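Local coordinates for protein phosphoribosylaminoimidazole-succinocarboxamide synthase (Thermotoga maritima, PDB 1KUT) that catalyses the ATP-dependent joining of L-aspartate to a carboxylated aminoimidazole ribotide, forming SAICAR in de novo purine biosynthesis, at residues A48-Y53 with L153-F158; F80-V85 with F113-D118; R87-G92 with G103-V108; W167-E172 with D190-R195. All blocks are in the same frame, centred on the assembly; numbering follows the deposited sequence.

Contact 1: residues A48-Y53 with L153-F158; sequences AILMKY and LALKEF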
# COMPACT_ATOMS: atom_id res chain seq x y z
N ALA B 48 25.76 12.57 9.46
CA ALA B 48 26.47 13.73 8.93
C ALA B 48 27.46 13.40 7.83
O ALA B 48 27.66 14.18 6.90
CB ALA B 48 27.18 14.45 10.05
N ILE B 49 28.11 12.25 7.95
CA ILE B 49 29.05 11.79 6.94
C ILE B 49 28.28 11.42 5.67
O ILE B 49 28.53 11.93 4.59
CB ILE B 49 29.83 10.55 7.46
CG1 ILE B 49 30.83 11.00 8.52
CG2 ILE B 49 30.47 9.79 6.30
CD1 ILE B 49 31.77 9.92 8.97
N LEU B 50 27.32 10.52 5.82
CA LEU B 50 26.51 10.11 4.68
C LEU B 50 25.83 11.31 3.97
O LEU B 50 25.95 11.46 2.75
CB LEU B 50 25.48 9.08 5.13
CG LEU B 50 25.84 7.58 5.12
CD1 LEU B 50 27.33 7.35 4.85
CD2 LEU B 50 25.41 6.94 6.44
N MSE B 51 25.14 12.17 4.72
CA MSE B 51 24.43 13.32 4.12
C MSE B 51 25.34 14.34 3.45
O MSE B 51 24.94 15.00 2.49
CB MSE B 51 23.59 14.03 5.17
CG MSE B 51 22.45 13.19 5.69
SE MSE B 51 21.13 14.34 6.48
CE MSE B 51 22.10 15.02 7.97
N LYS B 52 26.56 14.48 3.98
CA LYS B 52 27.55 15.39 3.42
C LYS B 52 27.91 14.84 2.03
O LYS B 52 27.94 15.56 1.03
CB LYS B 52 28.79 15.42 4.32
CG LYS B 52 29.87 16.41 3.89
CD LYS B 52 29.37 17.85 4.02
CE LYS B 52 30.46 18.85 3.64
NZ LYS B 52 29.90 20.22 3.44
N TYR B 53 28.16 13.53 1.98
CA TYR B 53 28.49 12.84 0.73
C TYR B 53 27.40 13.05 -0.32
O TYR B 53 27.69 13.28 -1.49
CB TYR B 53 28.64 11.35 1.02
CG TYR B 53 28.68 10.45 -0.19
CD1 TYR B 53 29.82 10.36 -0.99
CD2 TYR B 53 27.59 9.64 -0.50
CE1 TYR B 53 29.88 9.48 -2.08
CE2 TYR B 53 27.63 8.77 -1.58
CZ TYR B 53 28.77 8.69 -2.37
OH TYR B 53 28.80 7.80 -3.43
N LEU B 153 20.77 4.58 -4.62
CA LEU B 153 21.84 4.11 -5.49
C LEU B 153 23.18 4.77 -5.13
O LEU B 153 24.22 4.11 -5.07
CB LEU B 153 21.46 4.38 -6.96
CG LEU B 153 20.75 3.24 -7.72
CD1 LEU B 153 20.21 2.16 -6.75
CD2 LEU B 153 19.62 3.84 -8.55
N ALA B 154 23.16 6.07 -4.87
CA ALA B 154 24.39 6.78 -4.49
C ALA B 154 24.98 6.14 -3.24
O ALA B 154 26.20 5.97 -3.15
CB ALA B 154 24.09 8.23 -4.22
N LEU B 155 24.13 5.80 -2.28
CA LEU B 155 24.57 5.19 -1.02
C LEU B 155 25.02 3.76 -1.25
O LEU B 155 25.96 3.27 -0.60
CB LEU B 155 23.45 5.21 0.02
CG LEU B 155 23.16 6.55 0.69
CD1 LEU B 155 22.08 6.38 1.75
CD2 LEU B 155 24.45 7.06 1.32
N LYS B 156 24.35 3.09 -2.17
CA LYS B 156 24.70 1.71 -2.50
C LYS B 156 26.13 1.65 -3.05
O LYS B 156 26.89 0.75 -2.72
CB LYS B 156 23.72 1.17 -3.54
CG LYS B 156 24.22 -0.07 -4.27
CD LYS B 156 23.36 -0.42 -5.47
CE LYS B 156 24.02 -1.53 -6.28
NZ LYS B 156 25.41 -1.11 -6.65
N GLU B 157 26.48 2.61 -3.90
CA GLU B 157 27.81 2.64 -4.50
C GLU B 157 28.85 3.02 -3.45
O GLU B 157 30.03 2.64 -3.54
CB GLU B 157 27.83 3.64 -5.66
CG GLU B 157 26.76 3.34 -6.69
CD GLU B 157 26.41 4.54 -7.55
OE1 GLU B 157 26.19 5.63 -6.98
OE2 GLU B 157 26.33 4.38 -8.80
N PHE B 158 28.40 3.78 -2.47
CA PHE B 158 29.24 4.22 -1.37
C PHE B 158 29.75 3.03 -0.55
O PHE B 158 30.96 2.81 -0.44
CB PHE B 158 28.44 5.15 -0.46
CG PHE B 158 29.24 5.73 0.65
CD1 PHE B 158 30.09 6.80 0.42
CD2 PHE B 158 29.17 5.19 1.93
CE1 PHE B 158 30.86 7.34 1.45
CE2 PHE B 158 29.93 5.71 2.97
CZ PHE B 158 30.78 6.79 2.73
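Tyr-53 lays one face of its ring over the edge of Phe-158, an edge-to-face aromatic pair at the crossing of two helices, 39-55 and 138-160. The short helical segments approach to 11.1 Å between axes and run at 117°, so the space between them is bridged by large side chains and not by backbone contact. Both aromatic residues carry CG anti to the backbone N, and the two side chains slide past each other in opposite directions, each reaching toward the other helix. CD1 of Phe-158 sits over the centre of the tyrosine ring, whose plane is inclined by 54° to that of the phenylalanine. Next to the rings, Leu-50 crosses Phe-158 at about a right angle and places its CD1 3.6 Å from Phe-158 CE2, while its CG meets Leu-155 CD2. Helix 214-229 adds Leu-227 against Phe-158 and Cys-224 against Leu-50. Tyrosine suits its partly exposed place because its ring joins the apolar layer while its hydroxyl finds a polar partner: Tyr-53 OH donates to Ala-154 O at 3.2 Å, from above the carbonyl plane, and the same oxygen also accepts the helical N-H of Phe-158.

Contact 2: residues F80-V85 with F113-D118; sequences FPLEVV and FFIKDD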
# COMPACT_ATOMS: atom_id res chain seq x y z
N PHE B 80 6.90 15.73 5.80
CA PHE B 80 5.73 15.00 5.32
C PHE B 80 5.54 13.87 6.33
O PHE B 80 6.51 13.26 6.77
CB PHE B 80 5.98 14.37 3.94
CG PHE B 80 6.01 15.36 2.81
CD1 PHE B 80 7.15 16.10 2.53
CD2 PHE B 80 4.90 15.52 1.98
CE1 PHE B 80 7.18 16.98 1.44
CE2 PHE B 80 4.93 16.40 0.89
CZ PHE B 80 6.08 17.12 0.63
N PRO B 81 4.28 13.58 6.72
CA PRO B 81 4.02 12.50 7.69
C PRO B 81 4.22 11.19 6.93
O PRO B 81 3.30 10.37 6.80
CB PRO B 81 2.57 12.74 8.07
CG PRO B 81 1.96 13.21 6.77
CD PRO B 81 3.02 14.18 6.24
N LEU B 82 5.43 10.98 6.44
CA LEU B 82 5.70 9.82 5.61
C LEU B 82 7.05 9.16 5.84
O LEU B 82 8.01 9.81 6.25
CB LEU B 82 5.60 10.28 4.16
CG LEU B 82 4.56 9.74 3.18
CD1 LEU B 82 3.19 9.54 3.84
CD2 LEU B 82 4.50 10.73 2.03
N GLU B 83 7.10 7.86 5.58
CA GLU B 83 8.32 7.08 5.68
C GLU B 83 8.44 6.45 4.30
O GLU B 83 7.57 5.70 3.88
CB GLU B 83 8.19 6.01 6.77
CG GLU B 83 8.29 6.56 8.17
CD GLU B 83 8.38 5.48 9.25
OE1 GLU B 83 9.03 4.44 9.01
OE2 GLU B 83 7.80 5.68 10.34
N VAL B 84 9.49 6.79 3.56
CA VAL B 84 9.68 6.27 2.22
C VAL B 84 10.77 5.20 2.27
O VAL B 84 11.92 5.49 2.60
CB VAL B 84 10.12 7.39 1.24
CG1 VAL B 84 10.05 6.87 -0.20
CG2 VAL B 84 9.27 8.64 1.43
N VAL B 85 10.40 3.98 1.92
CA VAL B 85 11.32 2.87 1.97
C VAL B 85 11.73 2.39 0.58
O VAL B 85 10.88 2.23 -0.30
CB VAL B 85 10.69 1.69 2.73
CG1 VAL B 85 11.65 0.50 2.77
CG2 VAL B 85 10.30 2.13 4.13
N PHE B 113 5.61 3.60 0.25
CA PHE B 113 5.28 4.69 1.16
C PHE B 113 4.48 4.17 2.35
O PHE B 113 3.64 3.28 2.23
CB PHE B 113 4.47 5.79 0.47
CG PHE B 113 5.25 6.60 -0.51
CD1 PHE B 113 5.49 6.12 -1.80
CD2 PHE B 113 5.75 7.86 -0.16
CE1 PHE B 113 6.21 6.89 -2.72
CE2 PHE B 113 6.47 8.63 -1.08
CZ PHE B 113 6.71 8.14 -2.36
N PHE B 114 4.74 4.76 3.50
CA PHE B 114 4.06 4.40 4.73
C PHE B 114 3.69 5.69 5.46
O PHE B 114 4.53 6.56 5.67
CB PHE B 114 4.97 3.59 5.64
CG PHE B 114 5.23 2.21 5.14
CD1 PHE B 114 4.40 1.16 5.50
CD2 PHE B 114 6.33 1.96 4.31
CE1 PHE B 114 4.65 -0.14 5.05
CE2 PHE B 114 6.59 0.66 3.85
CZ PHE B 114 5.75 -0.39 4.22
N ILE B 115 2.43 5.81 5.83
CA ILE B 115 2.01 6.97 6.57
C ILE B 115 2.60 6.81 7.96
O ILE B 115 2.33 5.82 8.64
CB ILE B 115 0.49 7.04 6.69
CG1 ILE B 115 -0.09 7.42 5.32
CG2 ILE B 115 0.06 8.04 7.80
CD1 ILE B 115 -1.58 7.67 5.35
N LYS B 116 3.42 7.76 8.38
CA LYS B 116 3.97 7.61 9.72
C LYS B 116 2.86 7.97 10.71
O LYS B 116 2.40 9.11 10.80
CB LYS B 116 5.25 8.45 9.90
CG LYS B 116 5.09 9.92 10.20
CD LYS B 116 6.47 10.60 10.30
CE LYS B 116 7.36 10.06 11.45
NZ LYS B 116 7.99 8.72 11.19
N ASP B 117 2.39 6.94 11.41
CA ASP B 117 1.31 7.06 12.38
C ASP B 117 1.44 5.86 13.33
O ASP B 117 0.84 4.80 13.10
CB ASP B 117 -0.03 7.02 11.65
CG ASP B 117 -1.22 7.08 12.60
OD1 ASP B 117 -2.37 7.16 12.10
OD2 ASP B 117 -1.03 7.06 13.84
N ASP B 118 2.23 6.04 14.39
CA ASP B 118 2.45 4.97 15.35
C ASP B 118 1.16 4.39 15.92
O ASP B 118 1.08 3.20 16.22
CB ASP B 118 3.37 5.46 16.49
CG ASP B 118 3.03 6.86 16.96
OD1 ASP B 118 3.64 7.31 17.97
OD2 ASP B 118 2.16 7.53 16.34
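Backbone hydrogen bonds set the register of this antiparallel strand pair. Glu-83 and Phe-114 form the hydrogen-bonded pair: Glu-83 N reaches Phe-114 O at 2.9 Å and Phe-114 N returns to Glu-83 O at 3.0 Å, both in the carbonyl plane. Beyond the strand ends, Lys-116 N donates to Pro-81 O from well above the carbonyl plane; Pro-81 is the centre of an inverse gamma turn. Apolar contacts gather on the face bearing Leu-82, Val-84, Phe-113 and Ile-115. Beta-branched Val-84 suits a strand and lies beside Phe-113, setting CG1 over the ring face, 4.3 Å from its centroid, a CH-pi contact; the Leu-82 side chain crosses Phe-113 obliquely, CD2 against its CD2. Glu-83 and Phe-114 share the other face, and Val-85 CG2 touches Phe-114 CD2. Lys-116 leaves the backbone in the crowded chi1 position (81°) and bends at chi3 and chi4, bringing NZ within 3.2 Å of Glu-83 OE2, a salt bridge with a weak hydrogen bond; so long a chain also reaches Glu-172, its stronger partner. Helix 138-160 packs on the apolar face through Met-144 against Leu-82 and Lys-145 against Phe-113, strand 164-175 pairs with 78-87 on its other edge, and Tyr-98 of the second subunit touches Ile-115.

Contact 3: residues R87-G92 with G103-V108; sequences RLKKAG and GEDLPV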
# COMPACT_ATOMS: atom_id res chain seq x y z
N ARG B 87 13.69 -0.69 -1.36
CA ARG B 87 14.22 -2.02 -1.15
C ARG B 87 15.04 -2.44 -2.35
O ARG B 87 14.62 -2.25 -3.49
CB ARG B 87 13.07 -3.02 -0.94
CG ARG B 87 12.25 -2.73 0.30
CD ARG B 87 11.02 -3.60 0.35
NE ARG B 87 10.09 -3.12 1.37
CZ ARG B 87 10.28 -3.25 2.68
NH1 ARG B 87 11.36 -3.86 3.14
NH2 ARG B 87 9.38 -2.76 3.53
N LEU B 88 16.21 -3.00 -2.07
CA LEU B 88 17.12 -3.49 -3.09
C LEU B 88 17.12 -5.01 -2.99
O LEU B 88 17.36 -5.71 -3.97
CB LEU B 88 18.53 -2.95 -2.83
CG LEU B 88 19.04 -1.77 -3.67
CD1 LEU B 88 17.95 -0.76 -3.86
CD2 LEU B 88 20.23 -1.14 -2.97
N LYS B 89 16.85 -5.51 -1.79
CA LYS B 89 16.81 -6.94 -1.55
C LYS B 89 15.62 -7.26 -0.68
O LYS B 89 15.19 -6.43 0.13
CB LYS B 89 18.09 -7.41 -0.85
CG LYS B 89 19.36 -7.21 -1.67
CD LYS B 89 20.53 -7.96 -1.04
CE LYS B 89 21.85 -7.65 -1.76
NZ LYS B 89 21.78 -7.84 -3.24
N LYS B 90 15.08 -8.46 -0.85
CA LYS B 90 13.91 -8.89 -0.10
C LYS B 90 14.25 -9.10 1.37
O LYS B 90 15.10 -9.93 1.69
CB LYS B 90 13.36 -10.21 -0.66
CG LYS B 90 12.94 -10.18 -2.12
CD LYS B 90 12.44 -11.56 -2.53
CE LYS B 90 12.10 -11.64 -4.02
NZ LYS B 90 11.88 -13.07 -4.46
N ALA B 91 13.58 -8.37 2.25
CA ALA B 91 13.83 -8.50 3.67
C ALA B 91 12.72 -7.89 4.52
O ALA B 91 11.93 -7.07 4.04
CB ALA B 91 15.14 -7.86 4.01
N GLY B 92 12.67 -8.30 5.79
CA GLY B 92 11.68 -7.76 6.71
C GLY B 92 10.20 -7.96 6.42
O GLY B 92 9.74 -9.07 6.14
N GLY B 103 16.98 -11.81 1.49
CA GLY B 103 18.34 -11.61 1.04
C GLY B 103 18.37 -11.66 -0.47
O GLY B 103 19.35 -11.25 -1.10
N GLU B 104 17.29 -12.17 -1.07
CA GLU B 104 17.23 -12.26 -2.52
C GLU B 104 17.16 -10.86 -3.08
O GLU B 104 16.52 -9.97 -2.51
CB GLU B 104 16.01 -13.05 -3.03
CG GLU B 104 16.07 -13.25 -4.57
CD GLU B 104 14.85 -13.96 -5.17
OE1 GLU B 104 14.57 -15.11 -4.77
OE2 GLU B 104 14.18 -13.36 -6.06
N ASP B 105 17.83 -10.67 -4.21
CA ASP B 105 17.86 -9.38 -4.86
C ASP B 105 16.51 -9.14 -5.51
O ASP B 105 15.74 -10.09 -5.74
CB ASP B 105 18.94 -9.38 -5.95
CG ASP B 105 20.26 -9.94 -5.45
OD1 ASP B 105 21.03 -10.45 -6.28
OD2 ASP B 105 20.52 -9.86 -4.23
N LEU B 106 16.21 -7.88 -5.78
CA LEU B 106 14.99 -7.52 -6.45
C LEU B 106 15.51 -7.26 -7.84
O LEU B 106 16.71 -7.06 -8.00
CB LEU B 106 14.39 -6.24 -5.84
CG LEU B 106 13.83 -6.44 -4.43
CD1 LEU B 106 13.30 -5.12 -3.89
CD2 LEU B 106 12.71 -7.50 -4.47
N PRO B 107 14.65 -7.29 -8.87
CA PRO B 107 15.12 -7.04 -10.23
C PRO B 107 15.47 -5.57 -10.35
O PRO B 107 16.37 -5.19 -11.09
CB PRO B 107 13.90 -7.40 -11.07
CG PRO B 107 12.77 -6.87 -10.21
CD PRO B 107 13.17 -7.40 -8.83
N VAL B 108 14.74 -4.75 -9.61
CA VAL B 108 14.94 -3.31 -9.61
C VAL B 108 14.62 -2.76 -8.21
O VAL B 108 14.05 -3.47 -7.37
CB VAL B 108 14.05 -2.63 -10.68
CG1 VAL B 108 14.28 -3.28 -12.03
CG2 VAL B 108 12.59 -2.74 -10.29
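Lys-89 and Lys-90, consecutive in the chain, pair with consecutive acids across a short antiparallel junction. Lys-89 runs extended from CG, then bends at chi4 (-52°), which turns NZ onto Asp-105 OD2 at 2.6 Å, from above the carboxylate plane; the two side chains lie side by side and point the same way. Lys-90 stays extended to its end, alongside an equally extended Glu-104, and its NZ meets Glu-104 OE2 at 2.8 Å in a weak bond within a salt bridge. Leu-106 holds CG anti to the carbonyl carbon (chi1 -70°), so CD1 rests against Arg-87 CB at 3.6 Å while CD2 packs on Lys-90 CG. Along the backbone, Lys-90 N donates to Glu-104 O and Gly-103 N to Lys-90 O, both at 2.7 Å and nearly along the C=O axis, and Leu-106 N donates to Leu-88 O. Gly-103 has phi 111°, where a CB would jam against the preceding carbonyl oxygen. An alanine in place of Lys-89 would lose the bond to Asp-105 and would probably leave that carboxylate less firmly placed. Long, flexible lysines suit this surface site: their methylenes pack while the ammonium groups reach acids, and the two ion pairs are likely to balance charge.

Contact 4: residues W167-E172 with D190-R195; sequences WDIKYE and DTFRLR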
# COMPACT_ATOMS: atom_id res chain seq x y z
N TRP B 167 20.76 -3.45 1.80
CA TRP B 167 19.56 -4.24 1.57
C TRP B 167 18.34 -3.36 1.32
O TRP B 167 17.60 -3.56 0.35
CB TRP B 167 19.32 -5.14 2.76
CG TRP B 167 20.19 -6.31 2.74
CD1 TRP B 167 21.49 -6.37 2.32
CD2 TRP B 167 19.84 -7.63 3.16
NE1 TRP B 167 21.97 -7.65 2.46
CE2 TRP B 167 20.98 -8.45 2.97
CE3 TRP B 167 18.68 -8.22 3.69
CZ2 TRP B 167 20.99 -9.81 3.29
CZ3 TRP B 167 18.69 -9.56 4.00
CH2 TRP B 167 19.84 -10.34 3.80
N ASP B 168 18.12 -2.43 2.23
CA ASP B 168 17.02 -1.48 2.14
C ASP B 168 17.27 -0.34 3.10
O ASP B 168 18.14 -0.43 3.98
CB ASP B 168 15.68 -2.15 2.45
CG ASP B 168 15.67 -2.84 3.78
OD1 ASP B 168 16.30 -2.31 4.73
OD2 ASP B 168 15.01 -3.90 3.90
N ILE B 169 16.51 0.73 2.95
CA ILE B 169 16.71 1.91 3.76
C ILE B 169 15.42 2.70 3.76
O ILE B 169 14.67 2.65 2.80
CB ILE B 169 17.89 2.74 3.15
CG1 ILE B 169 18.11 4.04 3.92
CG2 ILE B 169 17.60 3.04 1.68
CD1 ILE B 169 19.40 4.68 3.59
N LYS B 170 15.15 3.42 4.85
CA LYS B 170 13.94 4.23 4.95
C LYS B 170 14.32 5.72 5.01
O LYS B 170 15.27 6.09 5.70
CB LYS B 170 13.17 3.87 6.22
CG LYS B 170 11.94 4.75 6.43
CD LYS B 170 11.70 5.04 7.90
CE LYS B 170 12.91 5.73 8.55
NZ LYS B 170 12.52 6.54 9.75
N TYR B 171 13.57 6.55 4.30
CA TYR B 171 13.80 8.00 4.28
C TYR B 171 12.56 8.76 4.75
O TYR B 171 11.48 8.20 4.92
CB TYR B 171 14.12 8.50 2.87
CG TYR B 171 15.30 7.81 2.21
CD1 TYR B 171 16.61 8.04 2.64
CD2 TYR B 171 15.11 6.92 1.15
CE1 TYR B 171 17.69 7.40 2.03
CE2 TYR B 171 16.18 6.27 0.54
CZ TYR B 171 17.46 6.53 0.98
OH TYR B 171 18.51 5.93 0.35
N GLU B 172 12.76 10.06 4.96
CA GLU B 172 11.71 11.00 5.35
C GLU B 172 12.10 12.33 4.71
O GLU B 172 13.25 12.76 4.81
CB GLU B 172 11.59 11.12 6.87
CG GLU B 172 10.79 9.96 7.50
CD GLU B 172 10.66 10.06 9.02
OE1 GLU B 172 10.61 11.20 9.55
OE2 GLU B 172 10.58 9.00 9.68
N ASP B 190 19.88 2.59 12.25
CA ASP B 190 18.47 2.63 12.65
C ASP B 190 17.53 2.74 11.43
O ASP B 190 16.36 2.38 11.52
CB ASP B 190 18.21 3.84 13.55
CG ASP B 190 18.61 3.61 14.99
OD1 ASP B 190 18.26 4.46 15.83
OD2 ASP B 190 19.27 2.60 15.29
N THR B 191 18.04 3.21 10.29
CA THR B 191 17.19 3.40 9.11
C THR B 191 17.53 2.59 7.89
O THR B 191 16.87 2.72 6.85
CB THR B 191 17.16 4.90 8.67
OG1 THR B 191 18.50 5.36 8.43
CG2 THR B 191 16.53 5.77 9.74
N PHE B 192 18.55 1.75 7.99
CA PHE B 192 18.94 0.92 6.88
C PHE B 192 19.53 -0.40 7.35
O PHE B 192 19.98 -0.51 8.50
CB PHE B 192 19.92 1.67 5.95
CG PHE B 192 21.25 2.02 6.58
CD1 PHE B 192 22.16 1.02 6.97
CD2 PHE B 192 21.65 3.35 6.67
CE1 PHE B 192 23.44 1.35 7.43
CE2 PHE B 192 22.94 3.69 7.13
CZ PHE B 192 23.84 2.68 7.50
N ARG B 193 19.48 -1.39 6.46
CA ARG B 193 20.00 -2.74 6.68
C ARG B 193 21.19 -2.88 5.74
O ARG B 193 21.02 -2.85 4.52
CB ARG B 193 18.95 -3.78 6.29
CG ARG B 193 17.66 -3.78 7.10
CD ARG B 193 16.69 -4.78 6.46
NE ARG B 193 15.64 -5.29 7.35
CZ ARG B 193 14.76 -4.53 8.00
NH1 ARG B 193 14.80 -3.21 7.89
NH2 ARG B 193 13.83 -5.10 8.75
N LEU B 194 22.38 -3.03 6.31
CA LEU B 194 23.58 -3.14 5.50
C LEU B 194 24.27 -4.45 5.83
O LEU B 194 24.44 -4.79 7.00
CB LEU B 194 24.51 -1.97 5.81
CG LEU B 194 25.77 -1.84 4.96
CD1 LEU B 194 25.44 -1.10 3.67
CD2 LEU B 194 26.84 -1.10 5.76
N ARG B 195 24.67 -5.19 4.80
CA ARG B 195 25.30 -6.47 5.04
C ARG B 195 26.59 -6.72 4.28
O ARG B 195 26.82 -6.16 3.21
CB ARG B 195 24.31 -7.59 4.72
CG ARG B 195 24.77 -8.96 5.13
CD ARG B 195 23.59 -9.89 5.20
NE ARG B 195 22.45 -9.22 5.82
CZ ARG B 195 22.49 -8.63 7.02
NH1 ARG B 195 23.61 -8.64 7.74
NH2 ARG B 195 21.40 -8.02 7.49
O HOH W 1 18.00 6.80 6.06
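Ile-169 and Phe-192 mark the close-packed part of this antiparallel pairing: they form a non-hydrogen-bonded pair with CA atoms only 4.0 Å apart, and their side chains lie side by side, with Ile-169 CG1 3.6 Å from Phe-192 CB. Phe-192 takes the crowded chi1 position (64°), leading its ring away from strand 167-171. Backbone bonds run on both sides of the pair: Lys-170 N to Thr-191 O at 2.7 Å, Arg-193 N to Asp-168 O at 3.0 Å and, farther along, Trp-167 N to Arg-193 O at 2.8 Å, nearly along the C=O axis. A water links Lys-170 O to Thr-191 OG1, a hydroxyl that also accepts from Ser-188 N. Toward the more exposed Arg-193 and Arg-195, charged chains take over. Arg-193 lays its CD methylene 3.0 Å from OD1 of the buried Asp-168, but the ion pair to NH1 is long, and Arg-87 makes only a weak one with the same acid. Arg-195 bends at chi3 to stand its guanidinium nearly upright (83°) on the Trp-167 face, a cation-pi contact with CZ 4.4 Å from the six-membered ring's centroid; NE comes nearest, 3.0 Å from Trp-167 CZ2 near the rim. An alanine in place of Trp-167 would remove that broad face and would probably leave Arg-195 less ordered. Helix 138-160 packs on the Ile-169 side through Thr-152 and Leu-155, giving a helix-backed antiparallel sheet, as in alpha+beta proteins.

Contacts 2, 3 and 4 belong to one antiparallel sheet, in which strand 78-87 lies between 105-115 and 164-175, and 164-175 in turn pairs with 192-196. Contact 3 is nested within the loop closed by contact 2, and both lie within the loop closed by contact 1; contact 4 follows in series. A probable hydrogen bond from Tyr-171 N to Val-84 O joins contacts 2 and 4, whose centres are 14 Å apart, and Trp-167 O meets the backbone of Leu-88 and Lys-89 in contact 3. Contacts 1 and 2 lie 22 Å apart without touching. Helix 138-160 bridges them: its Leu-155 touches Ile-169, the centres of contacts 1 and 4 being 12 Å apart, so helix and shared sheet tie sequence-distant segments together.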